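Local coordinates for metallopeptidase family protein (Thermus thermophilus, PDB 2EJQ) that is of unknown function but binds metal ions and is probably a zincin-like metallopeptidase, at residues Phe21-Leu25 with Leu97-Leu101; Leu25-Phe31 with Arg66-Tyr72; Val43-Gly47 with Ser74-Val78; Glu62-Arg66 with Ser103-Arg107. The protein carries 1 engineered substitution. The contacts are given in a common frame with arbitrary orientation. Residue numbers count along the deposited sequence, not the author numbering.

Interaction 1 of 4, residues Phe21-Leu25 with Leu97-Leu101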
loop_
_atom_site.group_PDB
_atom_site.type_symbol
_atom_site.label_atom_id
_atom_site.label_comp_id
_atom_site.label_asym_id
_atom_site.label_seq_id
_atom_site.Cartn_x
_atom_site.Cartn_y
_atom_site.Cartn_z
ATOM N N PHE A 21 -3.992 14.455 -2.782
ATOM C CA PHE A 21 -4.295 13.342 -1.876
ATOM C C PHE A 21 -2.996 12.715 -1.388
ATOM O O PHE A 21 -2.975 12.036 -0.372
ATOM C CB PHE A 21 -5.084 12.231 -2.579
ATOM C CG PHE A 21 -6.530 12.549 -2.820
ATOM C CD1 PHE A 21 -7.311 13.110 -1.816
ATOM C CD2 PHE A 21 -7.130 12.227 -4.034
ATOM C CE1 PHE A 21 -8.668 13.344 -2.011
ATOM C CE2 PHE A 21 -8.486 12.456 -4.241
ATOM C CZ PHE A 21 -9.258 13.015 -3.229
ATOM N N LYS A 22 -1.912 12.936 -2.121
ATOM C CA LYS A 22 -0.625 12.341 -1.773
ATOM C C LYS A 22 0.249 13.193 -0.857
ATOM O O LYS A 22 1.419 12.847 -0.611
ATOM C CB LYS A 22 0.137 12.025 -3.057
ATOM C CG LYS A 22 -0.734 11.369 -4.114
ATOM C CD LYS A 22 0.085 11.005 -5.323
ATOM C CE LYS A 22 -0.754 10.309 -6.357
ATOM N NZ LYS A 22 0.042 10.147 -7.595
ATOM N N ARG A 23 -0.315 14.291 -0.340
ATOM C CA ARG A 23 0.462 15.187 0.535
ATOM C C ARG A 23 0.884 14.434 1.792
ATOM O O ARG A 23 0.076 13.788 2.465
ATOM C CB ARG A 23 -0.339 16.446 0.945
ATOM C CG ARG A 23 -1.639 16.053 1.697
ATOM C CD ARG A 23 -2.197 17.269 2.512
ATOM N NE ARG A 23 -3.596 17.690 2.322
ATOM C CZ ARG A 23 -4.573 16.883 2.619
ATOM N NH1 ARG A 23 -4.236 15.735 3.089
ATOM N NH2 ARG A 23 -5.847 17.201 2.498
ATOM N N GLY A 24 2.172 14.502 2.094
ATOM C CA GLY A 24 2.664 13.844 3.287
ATOM C C GLY A 24 3.064 12.408 3.050
ATOM O O GLY A 24 3.634 11.764 3.932
ATOM N N LEU A 25 2.755 11.912 1.852
ATOM C CA LEU A 25 3.079 10.536 1.477
ATOM C C LEU A 25 4.248 10.510 0.483
ATOM O O LEU A 25 4.222 11.177 -0.561
ATOM C CB LEU A 25 1.854 9.856 0.849
ATOM C CG LEU A 25 2.011 8.432 0.300
ATOM C CD1 LEU A 25 2.119 7.443 1.447
ATOM C CD2 LEU A 25 0.821 8.079 -0.578
ATOM N N LEU A 97 -4.491 4.614 0.772
ATOM C CA LEU A 97 -4.367 6.060 0.693
ATOM C C LEU A 97 -5.367 6.653 1.692
ATOM O O LEU A 97 -5.130 7.701 2.288
ATOM C CB LEU A 97 -4.640 6.541 -0.741
ATOM C CG LEU A 97 -4.622 8.058 -0.970
ATOM C CD1 LEU A 97 -3.340 8.627 -0.399
ATOM C CD2 LEU A 97 -4.744 8.386 -2.465
ATOM N N ARG A 98 -6.488 5.962 1.889
ATOM C CA ARG A 98 -7.490 6.424 2.843
ATOM C C ARG A 98 -6.890 6.392 4.247
ATOM O O ARG A 98 -7.124 7.290 5.043
ATOM C CB ARG A 98 -8.742 5.549 2.800
ATOM C CG ARG A 98 -9.805 6.013 3.775
ATOM C CD ARG A 98 -11.006 5.098 3.811
ATOM N NE ARG A 98 -11.222 4.589 5.159
ATOM C CZ ARG A 98 -12.200 3.756 5.494
ATOM N NH1 ARG A 98 -13.061 3.336 4.575
ATOM N NH2 ARG A 98 -12.316 3.340 6.749
ATOM N N HIS A 99 -6.110 5.353 4.546
ATOM C CA HIS A 99 -5.468 5.254 5.849
ATOM C C HIS A 99 -4.457 6.374 6.062
ATOM O O HIS A 99 -4.260 6.830 7.181
ATOM C CB HIS A 99 -4.772 3.903 5.980
ATOM C CG HIS A 99 -5.723 2.750 6.043
ATOM N ND1 HIS A 99 -5.363 1.461 5.715
ATOM C CD2 HIS A 99 -7.026 2.695 6.410
ATOM C CE1 HIS A 99 -6.402 0.660 5.878
ATOM N NE2 HIS A 99 -7.423 1.387 6.298
ATOM N N HIS A 100 -3.817 6.801 4.978
ATOM C CA HIS A 100 -2.831 7.870 5.033
ATOM C C HIS A 100 -3.518 9.163 5.439
ATOM O O HIS A 100 -3.039 9.878 6.318
ATOM C CB HIS A 100 -2.162 8.066 3.664
ATOM C CG HIS A 100 -1.315 9.302 3.571
ATOM N ND1 HIS A 100 -0.157 9.473 4.300
ATOM C CD2 HIS A 100 -1.464 10.430 2.837
ATOM C CE1 HIS A 100 0.367 10.652 4.021
ATOM N NE2 HIS A 100 -0.405 11.254 3.137
ATOM N N LEU A 101 -4.645 9.455 4.791
ATOM C CA LEU A 101 -5.381 10.669 5.088
ATOM C C LEU A 101 -5.865 10.653 6.529
ATOM O O LEU A 101 -5.791 11.661 7.216
ATOM C CB LEU A 101 -6.567 10.843 4.125
ATOM C CG LEU A 101 -6.237 11.050 2.637
ATOM C CD1 LEU A 101 -7.515 11.124 1.826
ATOM C CD2 LEU A 101 -5.455 12.317 2.465
#
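A type II beta turn from Lys22 to Leu25, closed by Leu25 N bonding Lys22 O at 3.0 Å, packs against helix 85-105, which carries an HExxH sequence, as in the zincin metallopeptidases, with no metal bound here. How a loop can be tied to such a helix by one well-chosen rotamer is seen in His100. With chi1 at t, its ring reaches out into the turn, so that His100 NE2 donates to Arg23 O at 2.7 Å, nearly in line (167°). The His100 ring also carries Leu25 CB over one face, 3.7 Å from its centroid, a CH-pi contact. ND1 engages Tyr49 OH of the neighbouring strand. Gly24 suits its place for two reasons: its backbone angles call for glycine, and a CB there would sit tight against the imidazole. One helical turn earlier, Leu97 (t at chi1, p at chi2) sends CD1 to within 3.4 Å of Phe21 O and 4.2 Å of Leu25 CD2. Leu101 adopts m and t instead and faces the more exposed side, where the Phe21 ring approaches it, CD1 to CD1 at 4.2 Å. Arg23, p at chi1, brings its guanidinium back toward the helix, NH1 lying 3.7 Å from Leu101 CD2.

Interaction 2 of 4, residues Leu25-Phe31 with Arg66-Tyr72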
loop_
_atom_site.group_PDB
_atom_site.type_symbol
_atom_site.label_atom_id
_atom_site.label_comp_id
_atom_site.label_asym_id
_atom_site.label_seq_id
_atom_site.Cartn_x
_atom_site.Cartn_y
_atom_site.Cartn_z
ATOM N N LEU A 25 2.755 11.912 1.852
ATOM C CA LEU A 25 3.079 10.536 1.477
ATOM C C LEU A 25 4.248 10.510 0.483
ATOM O O LEU A 25 4.222 11.177 -0.561
ATOM C CB LEU A 25 1.854 9.856 0.849
ATOM C CG LEU A 25 2.011 8.432 0.300
ATOM C CD1 LEU A 25 2.119 7.443 1.447
ATOM C CD2 LEU A 25 0.821 8.079 -0.578
ATOM N N GLN A 26 5.283 9.753 0.835
ATOM C CA GLN A 26 6.460 9.618 -0.010
ATOM C C GLN A 26 6.151 8.814 -1.276
ATOM O O GLN A 26 6.613 9.151 -2.362
ATOM C CB GLN A 26 7.592 8.942 0.780
ATOM C CG GLN A 26 8.157 9.812 1.896
ATOM C CD GLN A 26 8.474 11.222 1.417
ATOM O OE1 GLN A 26 9.209 11.412 0.446
ATOM N NE2 GLN A 26 7.915 12.217 2.095
ATOM N N GLY A 27 5.372 7.749 -1.139
ATOM C CA GLY A 27 5.041 6.959 -2.306
ATOM C C GLY A 27 4.643 5.523 -2.034
ATOM O O GLY A 27 4.527 5.088 -0.886
ATOM N N VAL A 28 4.449 4.796 -3.130
ATOM C CA VAL A 28 4.047 3.404 -3.106
ATOM C C VAL A 28 5.246 2.466 -3.319
ATOM O O VAL A 28 6.032 2.643 -4.254
ATOM C CB VAL A 28 3.008 3.147 -4.224
ATOM C CG1 VAL A 28 2.508 1.701 -4.174
ATOM C CG2 VAL A 28 1.846 4.138 -4.084
ATOM N N HIS A 29 5.387 1.481 -2.437
ATOM C CA HIS A 29 6.455 0.485 -2.540
ATOM C C HIS A 29 5.853 -0.844 -3.021
ATOM O O HIS A 29 4.821 -1.282 -2.517
ATOM C CB HIS A 29 7.123 0.245 -1.178
ATOM C CG HIS A 29 8.025 1.353 -0.730
ATOM N ND1 HIS A 29 8.975 1.919 -1.551
ATOM C CD2 HIS A 29 8.150 1.972 0.469
ATOM C CE1 HIS A 29 9.646 2.838 -0.879
ATOM N NE2 HIS A 29 9.165 2.890 0.350
ATOM N N VAL A 30 6.486 -1.491 -3.989
ATOM C CA VAL A 30 5.971 -2.770 -4.461
ATOM C C VAL A 30 6.973 -3.873 -4.163
ATOM O O VAL A 30 8.140 -3.778 -4.535
ATOM C CB VAL A 30 5.681 -2.759 -5.977
ATOM C CG1 VAL A 30 5.197 -4.128 -6.420
ATOM C CG2 VAL A 30 4.639 -1.710 -6.295
ATOM N N PHE A 31 6.517 -4.912 -3.479
ATOM C CA PHE A 31 7.384 -6.025 -3.129
ATOM C C PHE A 31 6.913 -7.292 -3.821
ATOM O O PHE A 31 5.707 -7.490 -4.022
ATOM C CB PHE A 31 7.403 -6.229 -1.613
ATOM C CG PHE A 31 7.810 -5.005 -0.853
ATOM C CD1 PHE A 31 6.864 -4.048 -0.495
ATOM C CD2 PHE A 31 9.149 -4.776 -0.549
ATOM C CE1 PHE A 31 7.244 -2.880 0.153
ATOM C CE2 PHE A 31 9.545 -3.600 0.103
ATOM C CZ PHE A 31 8.587 -2.652 0.453
ATOM N N ARG A 66 6.121 8.210 4.924
ATOM C CA ARG A 66 4.891 7.440 4.947
ATOM C C ARG A 66 4.768 6.749 3.602
ATOM O O ARG A 66 4.954 7.367 2.547
ATOM C CB ARG A 66 3.710 8.363 5.218
ATOM C CG ARG A 66 3.719 8.871 6.646
ATOM C CD ARG A 66 2.878 10.114 6.807
ATOM N NE ARG A 66 2.850 10.556 8.193
ATOM C CZ ARG A 66 2.080 10.027 9.139
ATOM N NH1 ARG A 66 1.255 9.027 8.857
ATOM N NH2 ARG A 66 2.141 10.499 10.379
ATOM N N HIS A 67 4.460 5.459 3.645
ATOM C CA HIS A 67 4.375 4.663 2.432
ATOM C C HIS A 67 3.190 3.720 2.371
ATOM O O HIS A 67 2.638 3.312 3.393
ATOM C CB HIS A 67 5.640 3.798 2.295
ATOM C CG HIS A 67 6.910 4.538 2.580
ATOM N ND1 HIS A 67 7.537 5.318 1.629
ATOM C CD2 HIS A 67 7.627 4.670 3.715
ATOM C CE1 HIS A 67 8.589 5.900 2.174
ATOM N NE2 HIS A 67 8.670 5.529 3.439
ATOM N N ILE A 68 2.828 3.371 1.142
ATOM C CA ILE A 68 1.799 2.383 0.887
ATOM C C ILE A 68 2.633 1.211 0.329
ATOM O O ILE A 68 3.466 1.407 -0.559
ATOM C CB ILE A 68 0.800 2.842 -0.193
ATOM C CG1 ILE A 68 -0.018 4.024 0.344
ATOM C CG2 ILE A 68 -0.096 1.656 -0.603
ATOM C CD1 ILE A 68 -1.001 4.619 -0.663
ATOM N N ALA A 69 2.456 0.015 0.867
ATOM C CA ALA A 69 3.190 -1.135 0.358
ATOM C C ALA A 69 2.215 -2.081 -0.329
ATOM O O ALA A 69 1.094 -2.265 0.142
ATOM C CB ALA A 69 3.890 -1.853 1.498
ATOM N N LEU A 70 2.642 -2.656 -1.452
ATOM C CA LEU A 70 1.832 -3.620 -2.184
ATOM C C LEU A 70 2.629 -4.926 -2.223
ATOM O O LEU A 70 3.849 -4.912 -2.403
ATOM C CB LEU A 70 1.531 -3.126 -3.605
ATOM C CG LEU A 70 0.483 -2.009 -3.772
ATOM C CD1 LEU A 70 0.272 -1.712 -5.248
ATOM C CD2 LEU A 70 -0.825 -2.431 -3.151
ATOM N N TYR A 71 1.946 -6.052 -2.034
ATOM C CA TYR A 71 2.608 -7.348 -2.036
ATOM C C TYR A 71 2.167 -8.145 -3.261
ATOM O O TYR A 71 1.076 -8.710 -3.283
ATOM C CB TYR A 71 2.255 -8.090 -0.750
ATOM C CG TYR A 71 2.657 -7.313 0.483
ATOM C CD1 TYR A 71 4.002 -7.123 0.795
ATOM C CD2 TYR A 71 1.697 -6.715 1.306
ATOM C CE1 TYR A 71 4.384 -6.361 1.882
ATOM C CE2 TYR A 71 2.073 -5.950 2.397
ATOM C CZ TYR A 71 3.421 -5.774 2.678
ATOM O OH TYR A 71 3.809 -4.997 3.742
ATOM N N TYR A 72 3.022 -8.181 -4.279
ATOM C CA TYR A 72 2.713 -8.907 -5.501
ATOM C C TYR A 72 2.406 -10.379 -5.236
ATOM O O TYR A 72 1.491 -10.941 -5.834
ATOM C CB TYR A 72 3.869 -8.781 -6.492
ATOM C CG TYR A 72 3.662 -9.558 -7.773
ATOM C CD1 TYR A 72 2.605 -9.255 -8.627
ATOM C CD2 TYR A 72 4.529 -10.594 -8.133
ATOM C CE1 TYR A 72 2.413 -9.956 -9.809
ATOM C CE2 TYR A 72 4.348 -11.309 -9.319
ATOM C CZ TYR A 72 3.286 -10.981 -10.155
ATOM O OH TYR A 72 3.103 -11.643 -11.350
HETATM O O HOH W 1 6.155 10.972 4.430
#
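The Phe31 ring lies with its edge against Ala69, CE1 to CB at 3.8 Å, and also meets the Tyr71 ring, CD1 to CE1 at 4.1 Å. On that same face of the sheet, the rings of His29 and His67 meet obliquely with centroids 4.5 Å apart. The backbones beneath are those of strands 27-31 and 67-71, the parallel half of the three-stranded mixed sheet of this zincin-like domain, and illustrate how parallel pairing works: a residue of one strand bonds to two residues that flank its opposite number. His29 N donates to Ile68 O (2.7 Å) while His29 O accepts from Leu70 N (2.8 Å); Phe31 repeats the pattern with Leu70 O (2.9 Å from its N) and Tyr72 N (2.8 Å from its O). The last bond reaches the start of helix 72-78, for which Tyr71 is the N-cap residue. At the other end, Gln26 N bonds to Arg66 O at 3.0 Å, and a water joins Gln26 NE2 to Arg66 N. Val28 and Val30 meet Ile68 and Leu70 on the opposite face, and Leu25, earlier in the chain, adds CD2 at 3.9 Å from Ile68 CD1. This apolar face is covered by helix 3-16, through Trp14 and Val10, and by helix 85-105, through Glu96 and Thr92, while strand 47-50 runs antiparallel along the other edge of 67-71.

Interaction 3 of 4, residues Val43-Gly47 with Ser74-Val78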
loop_
_atom_site.group_PDB
_atom_site.type_symbol
_atom_site.label_atom_id
_atom_site.label_comp_id
_atom_site.label_asym_id
_atom_site.label_seq_id
_atom_site.Cartn_x
_atom_site.Cartn_y
_atom_site.Cartn_z
ATOM N N VAL A 43 -6.012 -16.167 4.221
ATOM C CA VAL A 43 -6.179 -14.763 3.858
ATOM C C VAL A 43 -4.839 -14.072 3.657
ATOM O O VAL A 43 -3.933 -14.179 4.486
ATOM C CB VAL A 43 -6.986 -14.003 4.948
ATOM C CG1 VAL A 43 -7.028 -12.512 4.637
ATOM C CG2 VAL A 43 -8.398 -14.559 5.028
ATOM N N TRP A 44 -4.722 -13.361 2.544
ATOM C CA TRP A 44 -3.494 -12.658 2.221
ATOM C C TRP A 44 -3.694 -11.159 2.218
ATOM O O TRP A 44 -4.739 -10.666 1.800
ATOM C CB TRP A 44 -2.986 -13.092 0.850
ATOM C CG TRP A 44 -2.744 -14.549 0.773
ATOM C CD1 TRP A 44 -3.641 -15.516 0.426
ATOM C CD2 TRP A 44 -1.526 -15.223 1.096
ATOM N NE1 TRP A 44 -3.054 -16.755 0.513
ATOM C CE2 TRP A 44 -1.756 -16.604 0.921
ATOM C CE3 TRP A 44 -0.262 -14.792 1.517
ATOM C CZ2 TRP A 44 -0.768 -17.560 1.154
ATOM C CZ3 TRP A 44 0.722 -15.744 1.748
ATOM C CH2 TRP A 44 0.462 -17.115 1.564
ATOM N N ARG A 45 -2.685 -10.438 2.694
ATOM C CA ARG A 45 -2.726 -8.986 2.719
ATOM C C ARG A 45 -2.185 -8.470 1.383
ATOM O O ARG A 45 -1.013 -8.670 1.078
ATOM C CB ARG A 45 -1.856 -8.460 3.862
ATOM C CG ARG A 45 -1.905 -6.950 4.012
ATOM C CD ARG A 45 -1.140 -6.481 5.242
ATOM N NE ARG A 45 -1.832 -6.790 6.491
ATOM C CZ ARG A 45 -1.328 -6.544 7.695
ATOM N NH1 ARG A 45 -0.127 -5.989 7.808
ATOM N NH2 ARG A 45 -2.019 -6.847 8.784
ATOM N N LEU A 46 -3.037 -7.824 0.586
ATOM C CA LEU A 46 -2.604 -7.279 -0.707
ATOM C C LEU A 46 -1.729 -6.020 -0.566
ATOM O O LEU A 46 -0.882 -5.740 -1.413
ATOM C CB LEU A 46 -3.823 -6.957 -1.586
ATOM C CG LEU A 46 -4.792 -8.112 -1.859
ATOM C CD1 LEU A 46 -5.887 -7.665 -2.837
ATOM C CD2 LEU A 46 -4.023 -9.306 -2.415
ATOM N N GLY A 47 -1.951 -5.263 0.503
ATOM C CA GLY A 47 -1.173 -4.059 0.737
ATOM C C GLY A 47 -1.363 -3.511 2.143
ATOM O O GLY A 47 -2.122 -4.060 2.941
ATOM N N SER A 74 1.001 -11.727 -2.678
ATOM C CA SER A 74 -0.330 -11.897 -2.113
ATOM C C SER A 74 -1.374 -11.872 -3.220
ATOM O O SER A 74 -2.349 -12.611 -3.159
ATOM C CB SER A 74 -0.632 -10.802 -1.094
ATOM O OG SER A 74 0.170 -10.951 0.054
ATOM N N PHE A 75 -1.169 -11.013 -4.220
ATOM C CA PHE A 75 -2.084 -10.913 -5.357
ATOM C C PHE A 75 -2.118 -12.242 -6.127
ATOM O O PHE A 75 -3.182 -12.708 -6.541
ATOM C CB PHE A 75 -1.655 -9.791 -6.324
ATOM C CG PHE A 75 -2.045 -8.393 -5.876
ATOM C CD1 PHE A 75 -1.312 -7.728 -4.897
ATOM C CD2 PHE A 75 -3.142 -7.739 -6.452
ATOM C CE1 PHE A 75 -1.655 -6.441 -4.496
ATOM C CE2 PHE A 75 -3.495 -6.441 -6.054
ATOM C CZ PHE A 75 -2.753 -5.793 -5.078
ATOM N N LEU A 76 -0.942 -12.830 -6.338
ATOM C CA LEU A 76 -0.832 -14.095 -7.052
ATOM C C LEU A 76 -1.575 -15.193 -6.310
ATOM O O LEU A 76 -2.341 -15.942 -6.913
ATOM C CB LEU A 76 0.643 -14.492 -7.225
ATOM C CG LEU A 76 1.376 -13.755 -8.340
ATOM C CD1 LEU A 76 2.841 -14.147 -8.362
ATOM C CD2 LEU A 76 0.719 -14.088 -9.662
ATOM N N GLU A 77 -1.359 -15.274 -5.000
ATOM C CA GLU A 77 -2.018 -16.289 -4.190
ATOM C C GLU A 77 -3.537 -16.227 -4.332
ATOM O O GLU A 77 -4.191 -17.252 -4.502
ATOM C CB GLU A 77 -1.639 -16.128 -2.712
ATOM C CG GLU A 77 -0.187 -16.476 -2.366
ATOM C CD GLU A 77 0.145 -17.954 -2.545
ATOM O OE1 GLU A 77 -0.794 -18.774 -2.609
ATOM O OE2 GLU A 77 1.349 -18.297 -2.607
ATOM N N VAL A 78 -4.094 -15.022 -4.265
ATOM C CA VAL A 78 -5.535 -14.848 -4.368
ATOM C C VAL A 78 -6.061 -14.884 -5.792
ATOM O O VAL A 78 -7.228 -15.198 -6.016
ATOM C CB VAL A 78 -5.990 -13.504 -3.743
ATOM C CG1 VAL A 78 -5.467 -13.387 -2.329
ATOM C CG2 VAL A 78 -5.501 -12.331 -4.592
#
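Helix 72-78, which directly follows strand 67-71 of this zincin-like fold, is flanked by the irregular segment 43-47 leading into strand 47-50. Trp44, Leu46 and Ser74 account for most of the contact and exemplify how a loop without regular structure can be fixed by one polar bond set between apolar neighbours. The bond comes from Ser74, whose OG donates to Arg45 O at 2.8 Å; the same hydroxyl is also hydrogen-bonded with Lys35 N, so two pieces of loop converge on the helix. Trp44 lies flat along the helix surface: its CB meets Ser74 CB at 3.8 Å, and the five-membered ring receives Glu77 CB over its face in a CH-pi contact, 3.6 Å from the centroid and only 11° off the normal. Leu46 packs beside Ser74, placing CD2 over the Phe75 ring at 4.1 Å from its centroid, a second CH-pi contact, while Glu88 and Thr92 of helix 85-105 lie beyond. Helix 72-78 also bears Leu76, which with Ala79 binds magnesium in a structure of this protein, though no ion is bound here. Val78 bridges the two loop side chains, with CG1 3.9 Å from Trp44 CD1 and CG2 4.0 Å from Leu46 CD2.

Interaction 4 of 4, residues Glu62-Arg66 with Ser103-Arg107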
loop_
_atom_site.group_PDB
_atom_site.type_symbol
_atom_site.label_atom_id
_atom_site.label_comp_id
_atom_site.label_asym_id
_atom_site.label_seq_id
_atom_site.Cartn_x
_atom_site.Cartn_y
_atom_site.Cartn_z
ATOM N N GLU A 62 9.304 10.476 11.572
ATOM C CA GLU A 62 8.824 11.016 10.302
ATOM C C GLU A 62 9.850 10.973 9.166
ATOM O O GLU A 62 9.474 10.933 8.000
ATOM C CB GLU A 62 8.298 12.440 10.490
ATOM C CG GLU A 62 6.891 12.522 11.095
ATOM C CD GLU A 62 5.813 11.831 10.254
ATOM O OE1 GLU A 62 5.913 11.831 9.008
ATOM O OE2 GLU A 62 4.851 11.303 10.851
ATOM N N ASP A 63 11.137 10.976 9.506
ATOM C CA ASP A 63 12.200 10.923 8.504
ATOM C C ASP A 63 12.129 9.615 7.700
ATOM O O ASP A 63 12.713 9.505 6.610
ATOM C CB ASP A 63 13.578 11.087 9.171
ATOM C CG ASP A 63 14.060 12.546 9.166
ATOM O OD1 ASP A 63 13.299 13.434 8.696
ATOM O OD2 ASP A 63 15.196 12.814 9.623
ATOM N N LEU A 64 11.417 8.627 8.244
ATOM C CA LEU A 64 11.227 7.340 7.564
ATOM C C LEU A 64 10.221 7.529 6.436
ATOM O O LEU A 64 10.230 6.789 5.454
ATOM C CB LEU A 64 10.691 6.284 8.536
ATOM C CG LEU A 64 11.656 5.762 9.597
ATOM C CD1 LEU A 64 10.961 4.738 10.481
ATOM C CD2 LEU A 64 12.855 5.142 8.914
ATOM N N GLY A 65 9.363 8.533 6.582
ATOM C CA GLY A 65 8.364 8.806 5.568
ATOM C C GLY A 65 7.142 7.924 5.723
ATOM O O GLY A 65 7.110 7.016 6.553
ATOM N N ARG A 66 6.121 8.210 4.924
ATOM C CA ARG A 66 4.891 7.440 4.947
ATOM C C ARG A 66 4.768 6.749 3.602
ATOM O O ARG A 66 4.954 7.367 2.547
ATOM C CB ARG A 66 3.710 8.363 5.218
ATOM C CG ARG A 66 3.719 8.871 6.646
ATOM C CD ARG A 66 2.878 10.114 6.807
ATOM N NE ARG A 66 2.850 10.556 8.193
ATOM C CZ ARG A 66 2.080 10.027 9.139
ATOM N NH1 ARG A 66 1.255 9.027 8.857
ATOM N NH2 ARG A 66 2.141 10.499 10.379
ATOM N N SER A 103 -4.517 9.062 8.991
ATOM C CA SER A 103 -3.352 9.139 9.866
ATOM C C SER A 103 -2.851 10.585 9.992
ATOM O O SER A 103 -2.361 10.985 11.044
ATOM C CB SER A 103 -2.230 8.250 9.326
ATOM O OG SER A 103 -1.087 8.303 10.167
ATOM N N LEU A 104 -2.966 11.366 8.920
ATOM C CA LEU A 104 -2.529 12.757 8.951
ATOM C C LEU A 104 -3.488 13.598 9.772
ATOM O O LEU A 104 -3.066 14.416 10.586
ATOM C CB LEU A 104 -2.449 13.341 7.540
ATOM C CG LEU A 104 -1.253 12.955 6.679
ATOM C CD1 LEU A 104 -1.290 13.771 5.399
ATOM C CD2 LEU A 104 0.039 13.232 7.425
ATOM N N ALA A 105 -4.782 13.402 9.543
ATOM C CA ALA A 105 -5.809 14.138 10.269
ATOM C C ALA A 105 -5.675 13.870 11.765
ATOM O O ALA A 105 -6.048 14.705 12.591
ATOM C CB ALA A 105 -7.188 13.722 9.788
ATOM N N GLY A 106 -5.126 12.707 12.104
ATOM C CA GLY A 106 -4.956 12.338 13.497
ATOM C C GLY A 106 -3.707 12.850 14.206
ATOM O O GLY A 106 -3.433 12.435 15.329
ATOM N N ARG A 107 -2.949 13.735 13.558
ATOM C CA ARG A 107 -1.729 14.305 14.140
ATOM C C ARG A 107 -1.806 15.825 13.912
ATOM O O ARG A 107 -0.927 16.601 14.321
ATOM C CB ARG A 107 -0.487 13.756 13.419
ATOM C CG ARG A 107 -0.215 14.453 12.104
ATOM C CD ARG A 107 1.205 14.331 11.621
ATOM N NE ARG A 107 1.359 15.103 10.391
ATOM C CZ ARG A 107 2.471 15.125 9.666
ATOM N NH1 ARG A 107 3.522 14.415 10.053
ATOM N NH2 ARG A 107 2.539 15.849 8.555
#
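A salt-bridge network of Glu62, Arg66 and Arg107 joins the loop before strand 67-71 to the C-terminal end of helix 85-105, showing how one carboxylate can link two arginines at a protein surface. Within the loop, Arg66 NH2 bonds to Glu62 OE2 at 2.9 Å, with a weak second bond of 3.4 Å from Arg66 NE to Glu62 OE1. Across the contact, Arg107 NH1 forms a salt bridge with Glu62 OE2 at 3.5 Å, so the one oxygen serves both guanidinium groups, which approach to 4.2 Å, Arg66 NH2 to Arg107 NH1. The helix is the long one of the zincin-like fold, bearing the HExxH sequence further back, and here it gives way to loop. Ser103 on its last turn accepts a hydrogen bond from Arg66 NH1 (2.8 Å to OG); its hydroxyl is also bonded with Asp51, and Arg66 NH1 with Tyr49. Leu104 CD2 rests over the face of the Arg66 guanidinium, 4.0 Å from NE.

Chemistry follows depth here. Interaction 2, whose centre lies about 5 Å from that of the chain, is backbone pairing with an apolar face; interaction 4, centred about 15 Å out, is charged and buries the least surface. Interactions 1 and 3 are intermediate, each combining one side-chain hydrogen bond to a loop carbonyl with CH-pi packing, one and two contacts respectively, on opposite sides of the chain's centre. Interactions 1 and 4 both use helix 85-105 and touch, Arg23 O lying 3.2 Å from Leu104 CD1. Leu25 belongs to interactions 1 and 2, Arg66 to interactions 2 and 4. Interaction 3 joins interaction 2 where Tyr71 N approaches Leu46 O at 2.9 Å, a probable hydrogen bond.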